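Antigen 43 (Escherichia coli, PDB 4KH3) mediates self-association between cells as a surface autotransporter adhesin, driving bacterial clumping and probably contributing to biofilm formation. Local coordinates at residues A271-G276 with S284-K289; N278-F283 with N311-D316. All blocks are in the same frame, centred on the assembly; numbering follows the deposited sequence.

Contact 1: residues A271-G276 with S284-K289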
# COMPACT_ATOMS: atom_id res chain seq x y z
N ALA A 271 -4.00 14.37 -8.03
CA ALA A 271 -3.57 15.31 -6.99
C ALA A 271 -2.11 15.09 -6.57
O ALA A 271 -1.61 15.77 -5.68
CB ALA A 271 -4.50 15.23 -5.77
N ALA A 272 -1.44 14.14 -7.21
CA ALA A 272 -0.03 13.88 -6.91
C ALA A 272 0.87 14.33 -8.05
O ALA A 272 0.39 14.64 -9.15
CB ALA A 272 0.20 12.39 -6.62
N THR A 273 2.17 14.36 -7.81
CA THR A 273 3.14 14.66 -8.86
C THR A 273 4.04 13.45 -9.10
O THR A 273 4.77 13.02 -8.21
CB THR A 273 4.02 15.84 -8.49
OG1 THR A 273 3.19 16.96 -8.16
CG2 THR A 273 4.94 16.20 -9.66
N VAL A 274 3.98 12.89 -10.31
CA VAL A 274 4.77 11.71 -10.63
C VAL A 274 5.29 11.85 -12.06
O VAL A 274 4.51 12.03 -12.98
CB VAL A 274 3.91 10.42 -10.52
CG1 VAL A 274 4.77 9.19 -10.68
CG2 VAL A 274 3.17 10.37 -9.19
N THR A 275 6.60 11.79 -12.24
CA THR A 275 7.18 11.79 -13.59
C THR A 275 8.20 10.66 -13.77
O THR A 275 8.90 10.28 -12.83
CB THR A 275 7.85 13.14 -13.94
OG1 THR A 275 8.92 13.40 -13.02
CG2 THR A 275 6.85 14.28 -13.88
N GLY A 276 8.26 10.11 -14.98
CA GLY A 276 9.29 9.14 -15.32
C GLY A 276 9.09 8.45 -16.65
O GLY A 276 8.60 9.05 -17.61
N SER A 284 3.61 11.16 -17.14
CA SER A 284 3.59 12.20 -16.13
C SER A 284 2.23 12.35 -15.49
O SER A 284 1.20 12.10 -16.11
CB SER A 284 4.01 13.53 -16.73
OG SER A 284 3.19 13.82 -17.85
N VAL A 285 2.24 12.73 -14.22
CA VAL A 285 1.07 13.20 -13.53
C VAL A 285 1.56 14.51 -12.95
O VAL A 285 2.33 14.53 -11.98
CB VAL A 285 0.62 12.27 -12.40
CG1 VAL A 285 -0.69 12.74 -11.82
CG2 VAL A 285 0.48 10.83 -12.91
N VAL A 286 1.14 15.61 -13.58
CA VAL A 286 1.62 16.93 -13.23
C VAL A 286 0.47 17.95 -13.24
O VAL A 286 -0.29 18.03 -14.22
CB VAL A 286 2.71 17.39 -14.23
CG1 VAL A 286 2.99 18.87 -14.09
CG2 VAL A 286 3.97 16.60 -14.02
N ALA A 287 0.34 18.69 -12.14
CA ALA A 287 -0.61 19.81 -12.04
C ALA A 287 -2.01 19.41 -12.49
O ALA A 287 -2.64 20.11 -13.28
CB ALA A 287 -0.10 21.03 -12.84
N GLY A 288 -2.47 18.27 -12.00
CA GLY A 288 -3.82 17.82 -12.26
C GLY A 288 -4.00 17.08 -13.56
O GLY A 288 -5.12 16.72 -13.93
N LYS A 289 -2.90 16.85 -14.28
CA LYS A 289 -3.00 16.20 -15.59
C LYS A 289 -2.09 14.97 -15.72
O LYS A 289 -0.88 15.04 -15.46
CB LYS A 289 -2.69 17.22 -16.69
CG LYS A 289 -2.40 16.62 -18.05
CD LYS A 289 -3.65 16.21 -18.78
CE LYS A 289 -3.43 16.30 -20.29
NZ LYS A 289 -2.33 15.40 -20.75
O HOH W 1 -1.14 16.86 -9.88
O HOH W 2 2.11 18.79 -9.89
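V274 and V285 face each other across two antiparallel strands and exchange both of their backbone hydrogen bonds. V274 N reaches V285 O at 2.9 Å, and V285 N returns to V274 O at 2.7 Å. The same two oxygens also receive CA-H...O contacts, from T273 CA to V285 O at 3.2 Å and from S284 CA to V274 O. The valines share one face of the hairpin, where V285 CG2 lies 4.2 Å from V274 CB. With CG1 anti to its backbone N (chi1 -174°), V285 lays that methyl against A272 O at 3.5 Å. On the other face T275 pairs with S284 without backbone bonds, and T275 CG2 meets V286 CG2 at 3.7 Å while also resting on S284 CB. A branched residue with one methyl and one hydroxyl suits this partly exposed place.

Two waters join the start of 271-276 to the turn after strand 281-286. Water 1 donates to A272 O and accepts from G288 N, and water 2 joins T273 OG1 to A287 N. Both reach the type I' turn from V286 to K289, in which G288 has a positive phi (85°) that glycine takes up easily. Further out, V274 packs on V249, V258, L266 and T268 in the interior, and T273 and T275 bond through their backbones to the preceding coil around A255. S284 OG is hydrogen-bonded to a malonate ion, probably from the crystallisation liquor. The pairing is that of a beta hairpin, strands 273-278 and 281-286, inserted between the parallel coils of an autotransporter beta-helix.

Contact 2: residues N278-F283 with N311-D316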
# COMPACT_ATOMS: atom_id res chain seq x y z
N ASN A 278 7.81 4.52 -18.35
CA ASN A 278 7.36 3.16 -18.17
C ASN A 278 7.68 2.41 -19.45
O ASN A 278 8.42 2.91 -20.29
CB ASN A 278 5.88 3.09 -17.81
CG ASN A 278 5.00 3.90 -18.75
OD1 ASN A 278 5.17 3.86 -19.97
ND2 ASN A 278 4.04 4.63 -18.18
N ARG A 279 7.09 1.23 -19.60
CA ARG A 279 7.39 0.39 -20.76
C ARG A 279 6.81 0.98 -22.05
O ARG A 279 7.03 0.44 -23.13
CB ARG A 279 6.89 -1.04 -20.54
CG ARG A 279 5.39 -1.18 -20.35
CD ARG A 279 5.01 -2.65 -20.42
NE ARG A 279 3.67 -2.95 -19.93
CZ ARG A 279 2.57 -2.86 -20.66
NH1 ARG A 279 2.63 -2.47 -21.92
NH2 ARG A 279 1.39 -3.16 -20.12
N LEU A 280 6.08 2.08 -21.94
CA LEU A 280 5.51 2.73 -23.11
C LEU A 280 6.14 4.09 -23.36
O LEU A 280 5.75 4.79 -24.28
CB LEU A 280 4.00 2.86 -22.97
CG LEU A 280 3.21 1.55 -23.04
CD1 LEU A 280 1.72 1.82 -23.22
CD2 LEU A 280 3.74 0.67 -24.17
N GLY A 281 7.11 4.47 -22.53
CA GLY A 281 7.81 5.73 -22.72
C GLY A 281 7.59 6.69 -21.57
O GLY A 281 7.20 6.29 -20.47
N ALA A 282 7.83 7.97 -21.83
CA ALA A 282 7.64 9.00 -20.82
C ALA A 282 6.18 9.04 -20.39
O ALA A 282 5.29 8.75 -21.19
CB ALA A 282 8.07 10.36 -21.35
N PHE A 283 5.97 9.38 -19.13
CA PHE A 283 4.64 9.54 -18.58
C PHE A 283 4.74 10.56 -17.48
O PHE A 283 5.82 10.80 -16.95
CB PHE A 283 4.08 8.22 -18.03
CG PHE A 283 4.64 7.83 -16.68
CD1 PHE A 283 4.03 8.25 -15.50
CD2 PHE A 283 5.77 7.02 -16.59
CE1 PHE A 283 4.55 7.89 -14.27
CE2 PHE A 283 6.28 6.65 -15.36
CZ PHE A 283 5.67 7.09 -14.20
N ASN A 311 -4.14 8.86 -22.70
CA ASN A 311 -3.30 7.71 -23.03
C ASN A 311 -3.05 6.77 -21.85
O ASN A 311 -1.92 6.31 -21.64
CB ASN A 311 -1.96 8.18 -23.61
CG ASN A 311 -2.12 8.93 -24.91
OD1 ASN A 311 -2.83 8.49 -25.81
ND2 ASN A 311 -1.46 10.08 -25.01
N THR A 312 -4.08 6.49 -21.06
CA THR A 312 -3.92 5.58 -19.94
C THR A 312 -4.07 4.15 -20.42
O THR A 312 -5.07 3.80 -21.04
CB THR A 312 -4.94 5.84 -18.83
OG1 THR A 312 -4.84 7.21 -18.39
CG2 THR A 312 -4.69 4.92 -17.66
N ARG A 313 -3.06 3.33 -20.15
CA ARG A 313 -3.13 1.91 -20.45
C ARG A 313 -3.55 1.14 -19.18
O ARG A 313 -2.92 1.23 -18.14
CB ARG A 313 -1.79 1.42 -21.00
CG ARG A 313 -1.70 -0.06 -21.26
CD ARG A 313 -2.51 -0.47 -22.45
NE ARG A 313 -2.55 -1.93 -22.57
CZ ARG A 313 -3.38 -2.60 -23.36
NH1 ARG A 313 -4.26 -1.95 -24.11
NH2 ARG A 313 -3.33 -3.93 -23.39
N VAL A 314 -4.67 0.42 -19.26
CA VAL A 314 -5.15 -0.31 -18.09
C VAL A 314 -5.08 -1.80 -18.34
O VAL A 314 -5.96 -2.36 -19.01
CB VAL A 314 -6.58 0.08 -17.73
CG1 VAL A 314 -6.93 -0.42 -16.35
CG2 VAL A 314 -6.75 1.60 -17.81
N ASP A 315 -4.05 -2.45 -17.81
CA ASP A 315 -3.82 -3.86 -18.06
C ASP A 315 -4.12 -4.73 -16.88
O ASP A 315 -4.72 -4.30 -15.91
CB ASP A 315 -2.38 -4.12 -18.49
CG ASP A 315 -2.14 -3.70 -19.90
OD1 ASP A 315 -3.13 -3.39 -20.58
OD2 ASP A 315 -0.96 -3.69 -20.32
N ASP A 316 -3.66 -5.97 -16.98
CA ASP A 316 -4.02 -7.01 -16.03
C ASP A 316 -3.73 -6.59 -14.60
O ASP A 316 -2.57 -6.46 -14.21
CB ASP A 316 -3.30 -8.31 -16.37
CG ASP A 316 -3.87 -9.50 -15.63
OD1 ASP A 316 -5.04 -9.42 -15.19
OD2 ASP A 316 -3.16 -10.52 -15.50
O HOH W 3 0.13 -2.61 -23.43
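R279 and D315 approach from opposite directions and meet edge to edge, their guanidinium and carboxylate planes 12° apart. R279 NH2 and D315 OD2 form a salt bridge, but the modelled 2.4 Å is doubtfully short and the N-H points off line (128°), so its length is uncertain. The extended R279 chain supplies the reach. D315 OD1 is engaged by R313 NE at an equally doubtful 2.5 Å, so one aspartate joins two arginines. R313 reaches it by a bend at chi2 (72°) that turns its chain forward along the segment. L280 crosses R313 at a slant, its CD1 4.2 Å from R313 CB, an apolar touch. Water 3 accepts from R279 NH1 and bonds weakly to D315 OD2.

The type I turn from N278 to G281 presents R279 and L280, and an Asx turn, L280 N to N278 OD1, steadies its start. E296 is a second acidic partner of R279 NH2 and lies close to D315. Two arginines among two acids would probably keep both carboxylates ionised and offset their repulsion; the polar bonds of this small surface contact thus come from charge, and the L280-R313 touch adds a share of the buried area.

Strand 281-286 serves both contacts: its later part pairs with 273-276 in contact 1, while the turn leading into it carries R279 and L280 to contact 2. The centres lie about 14 Å apart, and the two meet directly where F283 N is 3.1 Å from G276 O, a probable hydrogen bond that continues the hairpin pairing. F283 CE1 also packs on V274 CG1 at 3.8 Å, so the aromatic ring carries the buried valine face toward the turn. Contact 1 is thus the backbone-bonded body of the hairpin, and contact 2 is a charged link from its tip to a later coil. The malonate, about 3 Å from the S284 side chain, belongs to contact 1.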